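Local atomic coordinates of CghA (Chaetomium globosum, PDB entry 6KBC), a protein that is a two-domain, largely beta-stranded member of the calycin clan that holds the ligand WK1 in a pocket. Residues L343-A348 with G386-V391; E370-L375 with S381-G386. All coordinates share one frame; numbering follows the deposited sequence.

Contact 1: residues L343-A348 with G386-V391; sequences LRHHQA and GMTGEV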
ATOM      1  N   LEU A 343     -15.485   5.529   4.358  1.00 16.10           N
ATOM      2  CA  LEU A 343     -14.205   5.663   5.037  1.00 19.34           C
ATOM      3  C   LEU A 343     -13.994   7.155   5.223  1.00 22.31           C
ATOM      4  O   LEU A 343     -13.646   7.858   4.270  1.00 19.60           O
ATOM      5  CB  LEU A 343     -13.083   5.039   4.223  1.00 18.08           C
ATOM      6  CG  LEU A 343     -12.949   3.512   4.326  1.00 21.93           C
ATOM      7  CD1 LEU A 343     -14.164   2.807   3.793  1.00 22.90           C
ATOM      8  CD2 LEU A 343     -11.747   3.129   3.523  1.00 25.61           C
ATOM      9  N   ARG A 344     -14.225   7.651   6.431  1.00 19.11           N
ATOM     10  CA  ARG A 344     -14.217   9.090   6.647  1.00 20.87           C
ATOM     11  C   ARG A 344     -12.942   9.492   7.358  1.00 21.15           C
ATOM     12  O   ARG A 344     -12.519   8.831   8.311  1.00 19.25           O
ATOM     13  CB  ARG A 344     -15.467   9.548   7.408  1.00 20.04           C
ATOM     14  CG  ARG A 344     -16.703   9.286   6.565  1.00 22.88           C
ATOM     15  CD  ARG A 344     -18.000   9.661   7.264  1.00 23.80           C
ATOM     16  NE  ARG A 344     -19.123   9.437   6.361  1.00 21.25           N
ATOM     17  CZ  ARG A 344     -19.551  10.329   5.472  1.00 26.83           C
ATOM     18  NH1 ARG A 344     -18.945  11.513   5.364  1.00 22.20           N
ATOM     19  NH2 ARG A 344     -20.580  10.033   4.685  1.00 25.27           N
ATOM     20  N   HIS A 345     -12.330  10.575   6.867  1.00 19.59           N
ATOM     21  CA  HIS A 345     -11.061  11.065   7.386  1.00 19.70           C
ATOM     22  C   HIS A 345     -11.186  11.409   8.861  1.00 22.99           C
ATOM     23  O   HIS A 345     -11.908  12.347   9.224  1.00 20.97           O
ATOM     24  CB  HIS A 345     -10.615  12.304   6.615  1.00 20.25           C
ATOM     25  CG  HIS A 345     -10.372  12.047   5.157  1.00 19.11           C
ATOM     26  ND1 HIS A 345     -10.469  13.038   4.203  1.00 18.69           N
ATOM     27  CD2 HIS A 345     -10.023  10.916   4.498  1.00 19.66           C
ATOM     28  CE1 HIS A 345     -10.201  12.526   3.014  1.00 20.18           C
ATOM     29  NE2 HIS A 345      -9.912  11.242   3.167  1.00 20.60           N
ATOM     30  N   HIS A 346     -10.473  10.665   9.702  1.00 21.91           N
ATOM     31  CA  HIS A 346     -10.506  10.860  11.141  1.00 21.46           C
ATOM     32  C   HIS A 346      -9.280  11.591  11.655  1.00 22.82           C
ATOM     33  O   HIS A 346      -9.403  12.484  12.491  1.00 23.35           O
ATOM     34  CB  HIS A 346     -10.640   9.511  11.859  1.00 24.62           C
ATOM     35  CG  HIS A 346     -10.654   9.640  13.347  1.00 24.69           C
ATOM     36  ND1 HIS A 346     -11.770  10.050  14.045  1.00 27.07           N
ATOM     37  CD2 HIS A 346      -9.678   9.451  14.269  1.00 25.66           C
ATOM     38  CE1 HIS A 346     -11.482  10.100  15.334  1.00 30.41           C
ATOM     39  NE2 HIS A 346     -10.221   9.736  15.497  1.00 29.87           N
ATOM     40  N   GLN A 347      -8.102  11.251  11.156  1.00 20.98           N
ATOM     41  CA  GLN A 347      -6.876  11.895  11.589  1.00 23.26           C
ATOM     42  C   GLN A 347      -6.022  12.154  10.371  1.00 20.92           C
ATOM     43  O   GLN A 347      -5.784  11.237   9.580  1.00 20.77           O
ATOM     44  CB  GLN A 347      -6.085  11.036  12.600  1.00 22.81           C
ATOM     45  CG  GLN A 347      -4.824  11.741  13.076  1.00 22.59           C
ATOM     46  CD  GLN A 347      -3.977  10.902  14.028  1.00 28.71           C
ATOM     47  OE1 GLN A 347      -4.372   9.807  14.451  1.00 23.41           O
ATOM     48  NE2 GLN A 347      -2.794  11.414  14.356  1.00 26.51           N
ATOM     49  N   ALA A 348      -5.547  13.387  10.249  1.00 21.81           N
ATOM     50  CA  ALA A 348      -4.620  13.753   9.187  1.00 25.05           C
ATOM     51  C   ALA A 348      -3.253  13.169   9.501  1.00 26.15           C
ATOM     52  O   ALA A 348      -2.618  13.547  10.486  1.00 26.43           O
ATOM     53  CB  ALA A 348      -4.534  15.271   9.061  1.00 22.66           C
ATOM     54  N   GLY A 386      -9.236   2.184   9.547  1.00 22.61           N
ATOM     55  CA  GLY A 386      -8.361   1.844   8.451  1.00 22.05           C
ATOM     56  C   GLY A 386      -7.470   3.013   8.124  1.00 21.81           C
ATOM     57  O   GLY A 386      -7.427   4.010   8.848  1.00 18.35           O
ATOM     58  N   MET A 387      -6.747   2.880   7.025  1.00 21.88           N
ATOM     59  CA  MET A 387      -5.935   3.985   6.571  1.00 21.77           C
ATOM     60  C   MET A 387      -6.202   4.171   5.091  1.00 23.38           C
ATOM     61  O   MET A 387      -6.575   3.224   4.391  1.00 21.28           O
ATOM     62  CB  MET A 387      -4.447   3.733   6.807  1.00 24.68           C
ATOM     63  CG  MET A 387      -3.943   2.490   6.159  1.00 27.10           C
ATOM     64  SD  MET A 387      -2.187   2.222   6.474  1.00 48.39           S
ATOM     65  CE  MET A 387      -2.210   1.922   8.261  1.00 16.29           C
ATOM     66  N   THR A 388      -6.043   5.406   4.622  1.00 22.46           N
ATOM     67  CA  THR A 388      -6.076   5.674   3.201  1.00 20.30           C
ATOM     68  C   THR A 388      -4.859   6.504   2.830  1.00 21.37           C
ATOM     69  O   THR A 388      -4.352   7.298   3.629  1.00 21.39           O
ATOM     70  CB  THR A 388      -7.368   6.423   2.728  1.00 23.80           C
ATOM     71  OG1 THR A 388      -7.441   7.707   3.349  1.00 21.77           O
ATOM     72  CG2 THR A 388      -8.630   5.621   3.041  1.00 20.69           C
ATOM     73  N   GLY A 389      -4.377   6.273   1.618  1.00 17.39           N
ATOM     74  CA  GLY A 389      -3.367   7.108   1.020  1.00 17.91           C
ATOM     75  C   GLY A 389      -3.998   7.638  -0.244  1.00 21.56           C
ATOM     76  O   GLY A 389      -4.393   6.851  -1.108  1.00 20.05           O
ATOM     77  N   GLU A 390      -4.125   8.959  -0.353  1.00 19.30           N
ATOM     78  CA  GLU A 390      -4.936   9.590  -1.393  1.00 20.79           C
ATOM     79  C   GLU A 390      -4.012  10.510  -2.167  1.00 20.44           C
ATOM     80  O   GLU A 390      -3.630  11.570  -1.663  1.00 20.31           O
ATOM     81  CB  GLU A 390      -6.116  10.343  -0.775  1.00 21.35           C
ATOM     82  CG  GLU A 390      -6.868   9.453   0.227  1.00 18.45           C
ATOM     83  CD  GLU A 390      -8.069  10.131   0.847  1.00 24.73           C
ATOM     84  OE1 GLU A 390      -8.671   9.508   1.738  1.00 23.46           O
ATOM     85  OE2 GLU A 390      -8.421  11.265   0.442  1.00 23.81           O
ATOM     86  N   VAL A 391      -3.630  10.094  -3.373  1.00 21.25           N
ATOM     87  CA  VAL A 391      -2.618  10.797  -4.151  1.00 21.61           C
ATOM     88  C   VAL A 391      -3.275  11.422  -5.370  1.00 21.37           C
ATOM     89  O   VAL A 391      -4.052  10.774  -6.078  1.00 22.78           O
ATOM     90  CB  VAL A 391      -1.463   9.878  -4.573  1.00 23.04           C
ATOM     91  CG1 VAL A 391      -0.353  10.725  -5.203  1.00 26.74           C
ATOM     92  CG2 VAL A 391      -0.946   9.069  -3.360  1.00 24.15           C
TER

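Contact 2: residues E370-L375 with S381-G386; sequences EVTGGL and SVHGWG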
ATOM      1  N   GLU A 370     -12.226   6.429   9.842  1.00 21.68           N
ATOM      2  CA  GLU A 370     -13.264   5.668  10.512  1.00 22.15           C
ATOM      3  C   GLU A 370     -14.144   5.032   9.445  1.00 22.86           C
ATOM      4  O   GLU A 370     -14.501   5.678   8.455  1.00 21.59           O
ATOM      5  CB  GLU A 370     -14.093   6.578  11.412  1.00 24.31           C
ATOM      6  CG  GLU A 370     -15.002   5.837  12.369  1.00 28.00           C
ATOM      7  CD  GLU A 370     -15.569   6.773  13.429  1.00 36.04           C
ATOM      8  OE1 GLU A 370     -15.249   7.986  13.380  1.00 35.36           O
ATOM      9  OE2 GLU A 370     -16.284   6.293  14.330  1.00 37.07           O
ATOM     10  N   VAL A 371     -14.495   3.766   9.649  1.00 23.30           N
ATOM     11  CA  VAL A 371     -15.151   2.946   8.633  1.00 21.34           C
ATOM     12  C   VAL A 371     -16.528   2.541   9.137  1.00 25.14           C
ATOM     13  O   VAL A 371     -16.664   2.052  10.265  1.00 22.12           O
ATOM     14  CB  VAL A 371     -14.303   1.703   8.300  1.00 25.70           C
ATOM     15  CG1 VAL A 371     -14.941   0.886   7.174  1.00 21.97           C
ATOM     16  CG2 VAL A 371     -12.887   2.126   7.941  1.00 22.33           C
ATOM     17  N   THR A 372     -17.544   2.740   8.302  1.00 20.76           N
ATOM     18  CA  THR A 372     -18.912   2.321   8.579  1.00 22.49           C
ATOM     19  C   THR A 372     -19.508   1.688   7.329  1.00 25.96           C
ATOM     20  O   THR A 372     -19.111   2.017   6.215  1.00 24.73           O
ATOM     21  CB  THR A 372     -19.777   3.516   9.038  1.00 23.17           C
ATOM     22  OG1 THR A 372     -19.934   4.423   7.936  1.00 32.04           O
ATOM     23  CG2 THR A 372     -19.137   4.250  10.207  1.00 26.73           C
ATOM     24  N   GLY A 373     -20.445   0.758   7.521  1.00 26.94           N
ATOM     25  CA  GLY A 373     -21.208   0.228   6.406  1.00 25.93           C
ATOM     26  C   GLY A 373     -21.508  -1.255   6.503  1.00 29.21           C
ATOM     27  O   GLY A 373     -21.758  -1.772   7.596  1.00 27.63           O
ATOM     28  N   GLY A 374     -21.501  -1.957   5.375  1.00 23.90           N
ATOM     29  CA  GLY A 374     -21.764  -3.381   5.394  1.00 28.91           C
ATOM     30  C   GLY A 374     -22.542  -3.801   4.165  1.00 27.82           C
ATOM     31  O   GLY A 374     -22.567  -3.095   3.158  1.00 24.30           O
ATOM     32  N   LEU A 375     -23.202  -4.952   4.283  1.00 24.24           N
ATOM     33  CA  LEU A 375     -23.929  -5.557   3.172  1.00 25.34           C
ATOM     34  C   LEU A 375     -25.115  -4.692   2.759  1.00 28.46           C
ATOM     35  O   LEU A 375     -25.995  -4.395   3.574  1.00 28.34           O
ATOM     36  CB  LEU A 375     -24.400  -6.958   3.563  1.00 27.24           C
ATOM     37  CG  LEU A 375     -25.229  -7.712   2.520  1.00 28.37           C
ATOM     38  CD1 LEU A 375     -24.386  -8.066   1.309  1.00 27.13           C
ATOM     39  CD2 LEU A 375     -25.826  -8.997   3.139  1.00 32.82           C
ATOM     40  N   SER A 381     -24.575  -2.833   9.988  1.00 32.79           N
ATOM     41  CA  SER A 381     -23.935  -1.530  10.134  1.00 35.58           C
ATOM     42  C   SER A 381     -22.689  -1.755  10.991  1.00 34.16           C
ATOM     43  O   SER A 381     -22.750  -1.668  12.218  1.00 35.72           O
ATOM     44  CB  SER A 381     -24.882  -0.522  10.766  1.00 37.21           C
ATOM     45  OG  SER A 381     -24.252   0.729  10.920  1.00 37.98           O
ATOM     46  N   VAL A 382     -21.568  -2.062  10.333  1.00 27.34           N
ATOM     47  CA  VAL A 382     -20.343  -2.395  11.058  1.00 27.13           C
ATOM     48  C   VAL A 382     -19.542  -1.121  11.295  1.00 28.89           C
ATOM     49  O   VAL A 382     -19.817  -0.073  10.700  1.00 25.87           O
ATOM     50  CB  VAL A 382     -19.503  -3.455  10.315  1.00 26.71           C
ATOM     51  CG1 VAL A 382     -20.228  -4.782  10.324  1.00 34.41           C
ATOM     52  CG2 VAL A 382     -19.200  -3.017   8.903  1.00 32.74           C
ATOM     53  N   HIS A 383     -18.558  -1.196  12.181  1.00 24.35           N
ATOM     54  CA  HIS A 383     -17.747  -0.043  12.536  1.00 27.18           C
ATOM     55  C   HIS A 383     -16.299  -0.473  12.657  1.00 28.96           C
ATOM     56  O   HIS A 383     -16.000  -1.517  13.237  1.00 28.91           O
ATOM     57  CB  HIS A 383     -18.221   0.622  13.847  1.00 28.55           C
ATOM     58  CG  HIS A 383     -17.475   1.880  14.177  1.00 34.27           C
ATOM     59  ND1 HIS A 383     -16.251   1.870  14.817  1.00 33.27           N
ATOM     60  CD2 HIS A 383     -17.731   3.178  13.877  1.00 35.90           C
ATOM     61  CE1 HIS A 383     -15.809   3.110  14.939  1.00 35.84           C
ATOM     62  NE2 HIS A 383     -16.689   3.924  14.381  1.00 37.45           N
ATOM     63  N   GLY A 384     -15.404   0.322  12.103  1.00 24.63           N
ATOM     64  CA  GLY A 384     -14.012  -0.038  12.181  1.00 24.68           C
ATOM     65  C   GLY A 384     -13.122   1.109  11.795  1.00 26.42           C
ATOM     66  O   GLY A 384     -13.531   2.272  11.795  1.00 22.78           O
ATOM     67  N   TRP A 385     -11.893   0.746  11.454  1.00 23.77           N
ATOM     68  CA  TRP A 385     -10.810   1.694  11.289  1.00 23.66           C
ATOM     69  C   TRP A 385      -9.934   1.235  10.137  1.00 20.77           C
ATOM     70  O   TRP A 385      -9.876   0.052   9.802  1.00 20.48           O
ATOM     71  CB  TRP A 385      -9.992   1.802  12.581  1.00 22.17           C
ATOM     72  CG  TRP A 385     -10.826   2.355  13.653  1.00 23.20           C
ATOM     73  CD1 TRP A 385     -11.544   1.665  14.598  1.00 25.55           C
ATOM     74  CD2 TRP A 385     -11.100   3.727  13.856  1.00 24.29           C
ATOM     75  NE1 TRP A 385     -12.234   2.547  15.396  1.00 27.41           N
ATOM     76  CE2 TRP A 385     -11.980   3.822  14.959  1.00 26.55           C
ATOM     77  CE3 TRP A 385     -10.684   4.897  13.211  1.00 22.15           C
ATOM     78  CZ2 TRP A 385     -12.443   5.042  15.434  1.00 28.54           C
ATOM     79  CZ3 TRP A 385     -11.133   6.111  13.696  1.00 26.57           C
ATOM     80  CH2 TRP A 385     -12.015   6.172  14.791  1.00 29.28           C
ATOM     81  N   GLY A 386      -9.236   2.184   9.547  1.00 22.61           N
ATOM     82  CA  GLY A 386      -8.361   1.844   8.451  1.00 22.05           C
ATOM     83  C   GLY A 386      -7.470   3.013   8.124  1.00 21.81           C
ATOM     84  O   GLY A 386      -7.427   4.010   8.848  1.00 18.35           O
TER

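Contact 1: residues L343-A348 with G386-V391
Glu-390 OE1 is gripped by two donors. His-345 NE2 lies 2.6 Å from Glu-390 OE1 and donates to it on the syn side. This bond is somewhat bent, with an N-H...O angle of 153°. Thr-388 OG1 donates to Glu-390 OE1 from the anti side at 2.7 Å. The His-345 ring presents its NE2 edge, and OE1 lies near the ring plane. The carboxylate itself is turned 41° from that plane. The Glu-390 side chain runs out extended beyond CG and meets the histidine from the opposite direction. At Thr-388, chi1 of 63° sets OG1 between the backbone N and the carbonyl carbon. Thr-388 CG2 then sits beside the backbone N and touches Leu-343 CD2 at 4.0 Å.

These residues belong to two strands of one curled sheet in the C-terminal Diels-Alderase family domain. Strands 338-346 and 382-392 are not paired with each other. Strand 363-375 runs between them, and here the two short segments cross almost at right angles with axes 8.4 Å apart. The contact is therefore made by side chains alone. All four touching residues are buried. The polar groups have further partners: Asn-322 ND2 bonds to Glu-390 OE2, and His-345 ND1 bonds to Leu-314 O. Phe-367 of the intervening strand stacks on the His-345 ring. Next along the chain, His-346 and Gln-347 form a classic beta bulge opposite Val-368.

Contact 2: residues E370-L375 with S381-G386
A beta hairpin of the C-terminal domain pairs strand 363-375 with strand 382-392, and this contact is its end near the turn. Val-371 and Gly-384 form a hydrogen-bonded antiparallel pair. Val-371 N lies 2.8 Å from Gly-384 O, and the return bond from Gly-384 N to Val-371 O is equally long. Farther on, Val-382 N bonds to Gly-373 O at 2.8 Å, while the bond from Gly-373 N to Val-382 O is weak.

Glu-370, Thr-372, His-383 and Trp-385 share one face. Glu-370 CG is anti to the backbone N (chi1 -168°), and the chain lies alongside Trp-385. There Glu-370 CG makes a CH-pi contact over the ring face, 4.0 Å from the centroid of the Trp-385 six-membered ring. The carboxylate stands almost perpendicular to the His-383 ring (84°) and meets its edge. The modelled separation of Glu-370 OE2 from His-383 NE2, 2.4 Å, is very short, so its exact value is doubtful.

Val-371 and Val-382 point to the other face, where both touch Ala-249. Strand 338-346 pairs with 363-375 on one flank of the hairpin, and strand 239-249 pairs with 382-392 on the other.

Overall arrangement
The centres of contacts 1 and 2 lie 13 Å apart in the C-terminal family domain. Along the chain the order is 343-348, 370-375, 381-386, 386-391, so both segments of contact 2 come after 343-348, and the second runs straight into 386-391. Both use strand 382-392 and share Gly-386. Strand 363-375 joins them: Arg-344 N lies 2.8 Å from Glu-370 O, a probable hydrogen bond. Leu-343 packs on Val-371, and the His-346 and Trp-385 rings meet edge to face. Strand 382-392 thus runs from the partly buried hairpin end into the buried interior, where it supplies Thr-388 and Glu-390 to contact 1. The Glu-390 side chain there is about 8 Å from WK1.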